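Local coordinates for putative alpha-galactosidase (PDB 4NZJ), which probably hydrolyses terminal, non-reducing alpha-D-galactose residues from alpha-D-galactosides, as a member of glycosyl hydrolase family 27, at residues T72-A77 with V85-I90; Y201-A206 with Y235-R240; I282-G287 with I296-E301; P424-L429 with I460-P465. One frame throughout, in Å; residues are numbered along the deposited sequence. Where two conformers were deposited one is given.

In the fold
The four contacts sample three domains in chain order: interaction 1 a hairpin of the N-terminal Ig-like domain, interactions 2 and 3 the TIM barrel, and interaction 4 the C-terminal beta-sandwich. No two of them touch. Interactions 2 and 4 are farthest apart, their centres 50 Å from each other on opposite sides of the chain's centre. Interactions 3 and 4 approach most closely, with nearest atoms about 7 Å apart, and the helix of interaction 3 packs on F418 of the C-terminal domain. Interactions 2 and 3 share the barrel, yet their centres lie 33 Å apart. In TIM barrels the active site sits at the C-terminal ends of the strands; the helix pair of interaction 2 belongs to the outer layer.

Interaction 1. Residues T72-A77 with V85-I90; sequences TVTLKA and VKQLVI
The side-chain amide of Q87 is the flat group of this contact, and the two threonines of the facing strand meet it differently: T72 sets its methyl CG2 over one face, 3.6 Å from Q87 NE2, whereas T74 comes to the edge. There T74 OG1 donates to Q87 OE1 at 2.7 Å, in the carbonyl plane and on a lone pair. The glutamine can lie back against the opposite strand because its chain bends at chi2 (-73°). The setting is a beta hairpin of the Ig-like domain, in which strands 69-79 and 82-92 run antiparallel, and it illustrates how such a ladder sorts its side chains. V73 pairs with L88, and L75 with K86, as hydrogen-bonded pairs; T74 and Q87 form a non-hydrogen-bonded pair between them. The N-H of V73 reaches L88 O at 2.8 Å and is almost straight at 175°. T72, T74, K76, V85, Q87 and V89 share the more exposed face, where K76 carries its amine on to a salt bridge with E78. The other face is largely apolar, K86 excepted: L75 CD1 rests 3.7 Å from L88 CB, and V73 CG2 meets I90 CD1. F29, F31 and I33 of strand 28-36 cover this side, closing the domain's core. Back on the threonine face, packing is tightest where the methyl T74 CG2 presses to within 3.5 Å of V85 CG1.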
# COMPACT_ATOMS: atom_id res chain seq x y z
N THR A 72 -12.16 18.04 -9.24
CA THR A 72 -12.34 18.14 -7.80
C THR A 72 -13.80 17.89 -7.45
O THR A 72 -14.68 18.63 -7.87
CB THR A 72 -11.88 19.51 -7.27
OG1 THR A 72 -10.49 19.69 -7.56
CG2 THR A 72 -12.09 19.61 -5.75
N VAL A 73 -14.03 16.84 -6.67
CA VAL A 73 -15.36 16.40 -6.28
C VAL A 73 -15.53 16.63 -4.79
O VAL A 73 -14.60 16.41 -4.02
CB VAL A 73 -15.54 14.91 -6.60
CG1 VAL A 73 -16.96 14.44 -6.28
CG2 VAL A 73 -15.20 14.64 -8.05
N THR A 74 -16.70 17.08 -4.37
CA THR A 74 -16.99 17.23 -2.95
C THR A 74 -17.83 16.04 -2.49
O THR A 74 -18.96 15.87 -2.93
CB THR A 74 -17.70 18.56 -2.65
OG1 THR A 74 -16.88 19.63 -3.12
CG2 THR A 74 -17.94 18.72 -1.15
N LEU A 75 -17.26 15.22 -1.61
CA LEU A 75 -17.94 14.03 -1.10
C LEU A 75 -18.58 14.33 0.24
O LEU A 75 -18.04 15.09 1.04
CB LEU A 75 -16.95 12.89 -0.91
CG LEU A 75 -16.10 12.50 -2.13
CD1 LEU A 75 -15.09 11.44 -1.74
CD2 LEU A 75 -17.00 12.03 -3.26
N LYS A 76 -19.71 13.69 0.48
CA LYS A 76 -20.43 13.82 1.74
C LYS A 76 -20.87 12.44 2.23
O LYS A 76 -21.40 11.64 1.45
CB LYS A 76 -21.65 14.73 1.55
CG LYS A 76 -22.39 15.07 2.82
CD LYS A 76 -23.53 16.02 2.52
CE LYS A 76 -24.27 16.43 3.79
NZ LYS A 76 -25.57 17.09 3.48
N ALA A 77 -20.62 12.16 3.50
CA ALA A 77 -21.09 10.95 4.15
C ALA A 77 -21.95 11.37 5.32
O ALA A 77 -21.57 12.29 6.05
CB ALA A 77 -19.91 10.11 4.62
N VAL A 85 -17.69 16.03 5.22
CA VAL A 85 -17.54 16.56 3.86
C VAL A 85 -16.06 16.65 3.55
O VAL A 85 -15.30 17.21 4.34
CB VAL A 85 -18.20 17.94 3.71
CG1 VAL A 85 -17.96 18.51 2.32
CG2 VAL A 85 -19.69 17.85 4.01
N LYS A 86 -15.65 16.09 2.42
CA LYS A 86 -14.24 16.03 2.05
C LYS A 86 -14.10 16.17 0.54
O LYS A 86 -14.91 15.64 -0.21
CB LYS A 86 -13.65 14.69 2.49
CG LYS A 86 -12.39 14.79 3.33
CD LYS A 86 -12.71 15.33 4.72
CE LYS A 86 -11.53 15.17 5.66
NZ LYS A 86 -11.80 15.81 6.98
N GLN A 87 -13.04 16.85 0.11
CA GLN A 87 -12.71 16.94 -1.30
C GLN A 87 -12.02 15.66 -1.76
O GLN A 87 -11.27 15.04 -1.01
CB GLN A 87 -11.78 18.14 -1.58
CG GLN A 87 -12.27 19.49 -1.08
CD GLN A 87 -13.42 20.05 -1.89
OE1 GLN A 87 -14.55 19.57 -1.82
NE2 GLN A 87 -13.14 21.10 -2.67
N LEU A 88 -12.29 15.27 -3.00
CA LEU A 88 -11.55 14.21 -3.67
C LEU A 88 -11.12 14.73 -5.03
O LEU A 88 -11.94 15.25 -5.79
CB LEU A 88 -12.41 12.96 -3.85
CG LEU A 88 -11.82 11.82 -4.70
CD1 LEU A 88 -10.63 11.17 -4.01
CD2 LEU A 88 -12.88 10.79 -5.03
N VAL A 89 -9.83 14.61 -5.34
CA VAL A 89 -9.32 14.98 -6.65
C VAL A 89 -9.19 13.70 -7.48
O VAL A 89 -8.54 12.74 -7.05
CB VAL A 89 -7.97 15.72 -6.57
CG1 VAL A 89 -7.38 15.93 -7.96
CG2 VAL A 89 -8.16 17.05 -5.86
N ILE A 90 -9.83 13.69 -8.64
CA ILE A 90 -9.70 12.58 -9.58
C ILE A 90 -8.85 13.06 -10.75
O ILE A 90 -9.21 14.01 -11.43
CB ILE A 90 -11.08 12.10 -10.09
CG1 ILE A 90 -11.91 11.60 -8.91
CG2 ILE A 90 -10.91 11.01 -11.14
CD1 ILE A 90 -13.35 11.25 -9.26

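Interaction 2. Residues Y201-A206 with Y235-R240; sequences YEETDA and YAKMGR
K237 and E202 form the first shell, the ammonium NZ donating to E202 OE1 at 2.9 Å from well above the carboxylate plane, 59° out of it. The two side chains cross at about a right angle, and the lysine's aliphatic part is used as well: the bend of the glutamate at chi2 (88°) places E202 CD 3.5 Å from K237 CG. A second carboxylate joins from the next residue of the same helix. E203 OE1 makes a longer salt bridge to K237 NZ at 3.6 Å, while E203 OE2 lies beside K237 CE. One lysine thus serves two acids, which probably eases the repulsion between them. Next to this charged group the selenomethionine M238 brings its tip against E202, its CE 4.1 Å from E202 CG and its SE 4.3 Å from A206 CB. These residues join helices 202-212 and 228-243, successive outer helices of the (beta/alpha)8 barrel, linked in sequence through strand 216-220; their short segments are inclined at 43° with axes 9.1 Å apart. M238 continues inward onto L217 and Y219 of that strand and Y251 of the next, filling the layer between helices and barrel wall. Further out, E202 OE2 is held by the backbone N of G200, just before the helix, and by a water that donates to it at 2.7 Å and makes a weak link to K237 NZ.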
# COMPACT_ATOMS: atom_id res chain seq x y z
N TYR A 201 5.13 -14.11 -24.12
CA TYR A 201 3.67 -14.10 -24.32
C TYR A 201 3.04 -12.93 -23.57
O TYR A 201 1.88 -12.99 -23.15
CB TYR A 201 3.06 -15.41 -23.81
CG TYR A 201 3.51 -16.64 -24.56
CD1 TYR A 201 4.67 -17.32 -24.20
CD2 TYR A 201 2.76 -17.15 -25.63
CE1 TYR A 201 5.08 -18.45 -24.88
CE2 TYR A 201 3.17 -18.28 -26.31
CZ TYR A 201 4.32 -18.93 -25.93
OH TYR A 201 4.73 -20.07 -26.60
N GLU A 202 3.79 -11.85 -23.43
CA GLU A 202 3.37 -10.73 -22.59
C GLU A 202 2.06 -10.12 -23.06
O GLU A 202 1.19 -9.80 -22.24
CB GLU A 202 4.46 -9.65 -22.54
CG GLU A 202 5.75 -10.11 -21.85
CD GLU A 202 6.75 -10.79 -22.78
OE1 GLU A 202 6.40 -11.12 -23.94
OE2 GLU A 202 7.90 -11.01 -22.34
N GLU A 203 1.92 -9.97 -24.38
CA GLU A 203 0.74 -9.35 -24.95
C GLU A 203 -0.50 -10.21 -24.69
O GLU A 203 -1.53 -9.72 -24.22
CB GLU A 203 0.93 -9.10 -26.45
CG GLU A 203 2.16 -8.26 -26.79
CD GLU A 203 3.35 -9.09 -27.27
OE1 GLU A 203 3.70 -10.12 -26.63
OE2 GLU A 203 3.94 -8.71 -28.31
N THR A 204 -0.39 -11.51 -24.98
CA THR A 204 -1.48 -12.44 -24.71
C THR A 204 -1.89 -12.42 -23.24
O THR A 204 -3.07 -12.34 -22.90
CB THR A 204 -1.09 -13.89 -25.10
OG1 THR A 204 -0.85 -13.95 -26.51
CG2 THR A 204 -2.19 -14.88 -24.74
N ASP A 205 -0.90 -12.51 -22.36
CA ASP A 205 -1.19 -12.61 -20.94
C ASP A 205 -1.84 -11.34 -20.40
O ASP A 205 -2.82 -11.40 -19.67
CB ASP A 205 0.07 -13.00 -20.16
CG ASP A 205 0.53 -14.42 -20.48
OD1 ASP A 205 -0.12 -15.11 -21.29
OD2 ASP A 205 1.57 -14.84 -19.93
N ALA A 206 -1.31 -10.18 -20.80
CA ALA A 206 -1.89 -8.90 -20.39
C ALA A 206 -3.35 -8.77 -20.85
O ALA A 206 -4.20 -8.32 -20.09
CB ALA A 206 -1.06 -7.75 -20.93
N TYR A 235 10.91 -6.12 -18.40
CA TYR A 235 9.94 -5.31 -17.67
C TYR A 235 9.30 -4.28 -18.59
O TYR A 235 8.10 -4.06 -18.52
CB TYR A 235 10.57 -4.67 -16.43
CG TYR A 235 10.62 -5.64 -15.28
CD1 TYR A 235 9.46 -6.00 -14.60
CD2 TYR A 235 11.81 -6.24 -14.90
CE1 TYR A 235 9.49 -6.92 -13.57
CE2 TYR A 235 11.85 -7.16 -13.86
CZ TYR A 235 10.68 -7.49 -13.20
OH TYR A 235 10.72 -8.41 -12.18
N ALA A 236 10.08 -3.67 -19.48
CA ALA A 236 9.52 -2.71 -20.43
C ALA A 236 8.49 -3.36 -21.35
O ALA A 236 7.45 -2.77 -21.63
CB ALA A 236 10.62 -2.06 -21.24
N LYS A 237 8.79 -4.57 -21.81
CA LYS A 237 7.90 -5.33 -22.70
C LYS A 237 6.53 -5.58 -22.05
O LYS A 237 5.49 -5.34 -22.67
CB LYS A 237 8.55 -6.66 -23.08
CG LYS A 237 7.69 -7.58 -23.95
CD LYS A 237 7.62 -7.11 -25.39
CE LYS A 237 6.72 -8.03 -26.21
NZ LYS A 237 7.19 -9.44 -26.21
N MSE A 238 6.54 -6.06 -20.81
CA MSE A 238 5.27 -6.31 -20.11
C MSE A 238 4.57 -5.00 -19.82
O MSE A 238 3.35 -4.93 -19.88
CB MSE A 238 5.48 -7.13 -18.84
CG MSE A 238 4.20 -7.32 -18.01
SE MSE A 238 2.73 -8.16 -19.04
CE MSE A 238 3.18 -10.03 -18.64
N GLY A 239 5.33 -3.94 -19.52
CA GLY A 239 4.73 -2.62 -19.31
C GLY A 239 3.93 -2.16 -20.52
O GLY A 239 2.80 -1.70 -20.40
N ARG A 240 4.53 -2.30 -21.70
CA ARG A 240 3.86 -1.94 -22.95
C ARG A 240 2.61 -2.79 -23.15
O ARG A 240 1.56 -2.29 -23.56
CB ARG A 240 4.81 -2.09 -24.14
CG ARG A 240 5.89 -1.03 -24.18
CD ARG A 240 6.63 -1.00 -25.50
NE ARG A 240 7.39 -2.23 -25.76
CZ ARG A 240 8.62 -2.49 -25.31
NH1 ARG A 240 9.26 -1.62 -24.54
NH2 ARG A 240 9.21 -3.63 -25.64
O HOH W 1 9.69 -10.96 -24.37

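Interaction 3. Residues I282-G287 with I296-E301; sequences IWYRDG and ILNILE
W283 and L297 make up the close-packed half of this contact, the leucine lying over one face of the indole. L297 CD1 stands 3.4 Å from W283 NE1 and makes a CH-pi contact with the five-membered ring, while CD2 reaches the benzene ring at CZ2, 3.7 Å away. W283 CG, anti to the backbone N (chi1 -170°), leads back toward the helix, although CB points away. At the ring's edge, near its plane, I296 CD1 touches CE3. Y466 of the C-terminal domain packs with the indole edge-to-face. The Y284 side is more open to solvent and makes fewer carbon contacts. Y284 offers one ring face to the amide of N298, whose ND2 comes within 3.4 Å of CE2, with ring and amide planes 52° apart. The other amide atom, N298 OD1, pins this side by accepting the N-H of R285 at 2.8 Å, the donor 37° out of the amide plane. The loop 282-287 thereby meets the N-terminus of helix 296-303 on the barrel's surface. I282 O takes the N-H of I296 at 3.0 Å, and W283 O that of L297 at 2.9 Å. First-turn N-H groups find acceptors in the loop, and the partial positive charge expected at a helix start would favour these carbonyls.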
# COMPACT_ATOMS: atom_id res chain seq x y z
N ILE A 282 10.44 -10.97 11.45
CA ILE A 282 11.60 -10.95 12.32
C ILE A 282 12.19 -9.53 12.35
O ILE A 282 12.15 -8.82 11.35
CB ILE A 282 12.64 -12.01 11.88
CG1 ILE A 282 13.76 -12.14 12.91
CG2 ILE A 282 13.19 -11.70 10.49
CD1 ILE A 282 14.60 -13.40 12.76
N TRP A 283 12.70 -9.14 13.51
CA TRP A 283 13.16 -7.77 13.72
C TRP A 283 14.48 -7.52 13.01
O TRP A 283 14.63 -6.53 12.29
CB TRP A 283 13.29 -7.52 15.22
CG TRP A 283 13.52 -6.11 15.65
CD1 TRP A 283 14.57 -5.66 16.39
CD2 TRP A 283 12.67 -4.98 15.43
NE1 TRP A 283 14.44 -4.32 16.64
CE2 TRP A 283 13.28 -3.88 16.07
CE3 TRP A 283 11.46 -4.79 14.77
CZ2 TRP A 283 12.72 -2.60 16.05
CZ3 TRP A 283 10.89 -3.52 14.75
CH2 TRP A 283 11.53 -2.44 15.38
N TYR A 284 15.43 -8.43 13.20
CA TYR A 284 16.76 -8.31 12.60
C TYR A 284 17.18 -9.63 11.99
O TYR A 284 17.20 -10.65 12.67
CB TYR A 284 17.80 -7.88 13.63
CG TYR A 284 19.19 -7.78 13.03
CD1 TYR A 284 20.02 -8.90 12.95
CD2 TYR A 284 19.66 -6.58 12.50
CE1 TYR A 284 21.28 -8.82 12.39
CE2 TYR A 284 20.92 -6.49 11.93
CZ TYR A 284 21.72 -7.62 11.87
OH TYR A 284 22.98 -7.54 11.31
N ARG A 285 17.51 -9.60 10.70
CA ARG A 285 18.19 -10.71 10.03
C ARG A 285 18.80 -10.17 8.75
O ARG A 285 18.09 -9.62 7.92
CB ARG A 285 17.21 -11.83 9.69
CG ARG A 285 17.89 -13.10 9.20
CD ARG A 285 16.90 -14.24 9.03
NE ARG A 285 17.57 -15.50 8.72
CZ ARG A 285 18.02 -15.86 7.52
NH1 ARG A 285 17.89 -15.05 6.47
NH2 ARG A 285 18.61 -17.03 7.37
N ASP A 286 20.12 -10.32 8.59
CA ASP A 286 20.76 -9.83 7.38
C ASP A 286 20.69 -10.90 6.30
O ASP A 286 21.55 -11.77 6.23
CB ASP A 286 22.21 -9.42 7.64
CG ASP A 286 22.87 -8.79 6.43
OD1 ASP A 286 22.19 -8.63 5.39
OD2 ASP A 286 24.07 -8.46 6.52
N GLY A 287 19.65 -10.82 5.48
CA GLY A 287 19.44 -11.77 4.40
C GLY A 287 20.53 -11.75 3.34
O GLY A 287 20.77 -12.76 2.69
N ILE A 296 13.04 -6.59 9.57
CA ILE A 296 12.46 -5.26 9.42
C ILE A 296 13.56 -4.20 9.45
O ILE A 296 13.58 -3.31 8.60
CB ILE A 296 11.43 -4.99 10.55
CG1 ILE A 296 10.19 -5.88 10.35
CG2 ILE A 296 11.04 -3.52 10.61
CD1 ILE A 296 9.39 -6.11 11.61
N LEU A 297 14.45 -4.28 10.43
CA LEU A 297 15.53 -3.29 10.57
C LEU A 297 16.41 -3.26 9.33
O LEU A 297 16.88 -2.21 8.91
CB LEU A 297 16.40 -3.58 11.79
CG LEU A 297 15.74 -3.37 13.16
CD1 LEU A 297 16.77 -3.49 14.26
CD2 LEU A 297 15.03 -2.03 13.22
N ASN A 298 16.63 -4.43 8.75
CA ASN A 298 17.54 -4.55 7.61
C ASN A 298 16.97 -3.91 6.37
O ASN A 298 17.69 -3.28 5.59
CB ASN A 298 17.86 -6.02 7.38
CG ASN A 298 18.32 -6.69 8.65
OD1 ASN A 298 17.50 -7.10 9.48
ND2 ASN A 298 19.62 -6.76 8.84
N ILE A 299 15.66 -4.02 6.19
CA ILE A 299 15.00 -3.41 5.06
C ILE A 299 14.95 -1.88 5.24
O ILE A 299 15.08 -1.15 4.26
CB ILE A 299 13.62 -4.04 4.79
CG1 ILE A 299 13.84 -5.45 4.20
CG2 ILE A 299 12.80 -3.18 3.84
CD1 ILE A 299 12.60 -6.26 3.96
N LEU A 300 14.82 -1.40 6.47
CA LEU A 300 14.93 0.04 6.75
C LEU A 300 16.26 0.60 6.27
O LEU A 300 16.30 1.67 5.66
CB LEU A 300 14.77 0.34 8.24
CG LEU A 300 13.37 0.17 8.81
CD1 LEU A 300 13.39 0.37 10.32
CD2 LEU A 300 12.39 1.13 8.14
N GLU A 301 17.34 -0.11 6.55
CA GLU A 301 18.67 0.33 6.13
C GLU A 301 18.78 0.43 4.61
O GLU A 301 19.44 1.33 4.09
CB GLU A 301 19.76 -0.61 6.66
CG GLU A 301 19.91 -0.67 8.18
CD GLU A 301 20.22 0.66 8.84
OE1 GLU A 301 20.92 1.51 8.24
OE2 GLU A 301 19.78 0.88 9.99

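Interaction 4. Residues P424-L429 with I460-P465; sequences PQTVIL and IVKLAP
T426 and K462 face each other as a non-hydrogen-bonded pair, flanked by hydrogen-bonded pairs Q425 with L463 and V427 with V461, in the two-stranded antiparallel sheet 425-430/458-463 of the C-terminal beta-sandwich. All four backbone N-H groups of those flanking pairs are satisfied across the gap. V461 N reaches V427 O at 2.7 Å, V427 N returns to V461 O at 2.8 Å, and the Q425-L463 pair repeats this reciprocal pattern. Carbonyls also draw on weaker donors: V461 O lies 3.4 Å from T426 CA. Partners outside the ladder serve the rest, for K462 O accepts from K469 NZ, while A464 gives its N-H to Q467 OE1 and takes N419 ND2 at its carbonyl. Side chains divide by face. On the outer one K462, in one of its two conformers, folds back with chi1 and chi2 both -66°, and its NZ donates to T426 OG1 at 2.8 Å, a bond that is tentative because it rests on that copy. I403, C417 and Y471 of the facing sheet close over the inner face, where Q425 sits at the margin with its amide directed elsewhere. V427, V461 and L463 turn inward there, V427 CG2 meeting L463 CD1 at 3.9 Å.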
# COMPACT_ATOMS: atom_id res chain seq x y z
N PRO A 424 14.78 1.55 27.06
CA PRO A 424 14.15 2.84 26.82
C PRO A 424 15.17 3.92 26.47
O PRO A 424 16.30 3.89 26.95
CB PRO A 424 13.45 3.17 28.15
CG PRO A 424 13.52 1.94 28.98
CD PRO A 424 14.65 1.11 28.45
N GLN A 425 14.75 4.86 25.63
CA GLN A 425 15.61 5.96 25.22
C GLN A 425 14.80 7.24 25.23
O GLN A 425 13.59 7.23 24.97
CB GLN A 425 16.15 5.70 23.81
CG GLN A 425 17.01 4.45 23.67
CD GLN A 425 18.33 4.53 24.41
OE1 GLN A 425 18.95 5.59 24.47
NE2 GLN A 425 18.78 3.41 24.97
N THR A 426 15.47 8.34 25.53
CA THR A 426 14.85 9.66 25.51
C THR A 426 15.46 10.45 24.36
O THR A 426 16.69 10.49 24.20
CB THR A 426 15.07 10.41 26.83
OG1 THR A 426 14.48 9.67 27.90
CG2 THR A 426 14.45 11.81 26.79
N VAL A 427 14.61 11.05 23.54
CA VAL A 427 15.04 11.93 22.47
C VAL A 427 14.55 13.34 22.78
O VAL A 427 13.37 13.54 23.06
CB VAL A 427 14.47 11.48 21.11
CG1 VAL A 427 14.91 12.42 19.99
CG2 VAL A 427 14.90 10.05 20.81
N ILE A 428 15.46 14.31 22.76
CA ILE A 428 15.09 15.71 22.97
C ILE A 428 15.08 16.41 21.62
O ILE A 428 16.14 16.68 21.04
CB ILE A 428 16.06 16.43 23.93
CG1 ILE A 428 16.14 15.68 25.27
CG2 ILE A 428 15.60 17.87 24.16
CD1 ILE A 428 17.23 16.18 26.19
N LEU A 429 13.89 16.68 21.10
CA LEU A 429 13.76 17.45 19.87
C LEU A 429 13.86 18.93 20.22
O LEU A 429 13.22 19.39 21.16
CB LEU A 429 12.43 17.15 19.17
CG LEU A 429 12.21 15.71 18.70
CD1 LEU A 429 10.80 15.55 18.15
CD2 LEU A 429 13.24 15.32 17.66
N ILE A 460 10.42 16.78 24.71
CA ILE A 460 11.01 15.57 25.28
C ILE A 460 10.19 14.37 24.81
O ILE A 460 8.99 14.29 25.07
CB ILE A 460 11.05 15.62 26.82
CG1 ILE A 460 11.90 16.82 27.28
CG2 ILE A 460 11.62 14.33 27.39
CD1 ILE A 460 11.90 17.02 28.79
N VAL A 461 10.85 13.44 24.12
CA VAL A 461 10.20 12.25 23.59
C VAL A 461 10.73 11.02 24.32
O VAL A 461 11.92 10.70 24.21
CB VAL A 461 10.45 12.11 22.08
CG1 VAL A 461 9.82 10.85 21.53
CG2 VAL A 461 9.95 13.35 21.35
N LYS A 462 9.86 10.37 25.09
CA LYS A 462 10.22 9.19 25.86
C LYS A 462 9.79 7.95 25.09
O LYS A 462 8.61 7.79 24.78
CB LYS A 462 9.53 9.21 27.23
CG LYS A 462 9.99 10.33 28.15
CD LYS A 462 11.44 10.13 28.55
CE LYS A 462 11.82 11.00 29.73
NZ LYS A 462 13.23 10.77 30.16
N LEU A 463 10.75 7.08 24.78
CA LEU A 463 10.48 5.90 23.97
C LEU A 463 10.74 4.61 24.75
O LEU A 463 11.79 4.45 25.36
CB LEU A 463 11.35 5.93 22.71
CG LEU A 463 11.15 7.12 21.78
CD1 LEU A 463 12.23 7.19 20.70
CD2 LEU A 463 9.77 7.07 21.13
N ALA A 464 9.77 3.70 24.71
CA ALA A 464 9.96 2.34 25.20
C ALA A 464 10.87 1.60 24.22
O ALA A 464 11.12 2.10 23.12
CB ALA A 464 8.62 1.64 25.32
N PRO A 465 11.36 0.41 24.62
CA PRO A 465 12.14 -0.37 23.66
C PRO A 465 11.39 -0.55 22.34
O PRO A 465 10.19 -0.83 22.35
CB PRO A 465 12.34 -1.70 24.39
CG PRO A 465 12.27 -1.35 25.84
CD PRO A 465 11.22 -0.28 25.91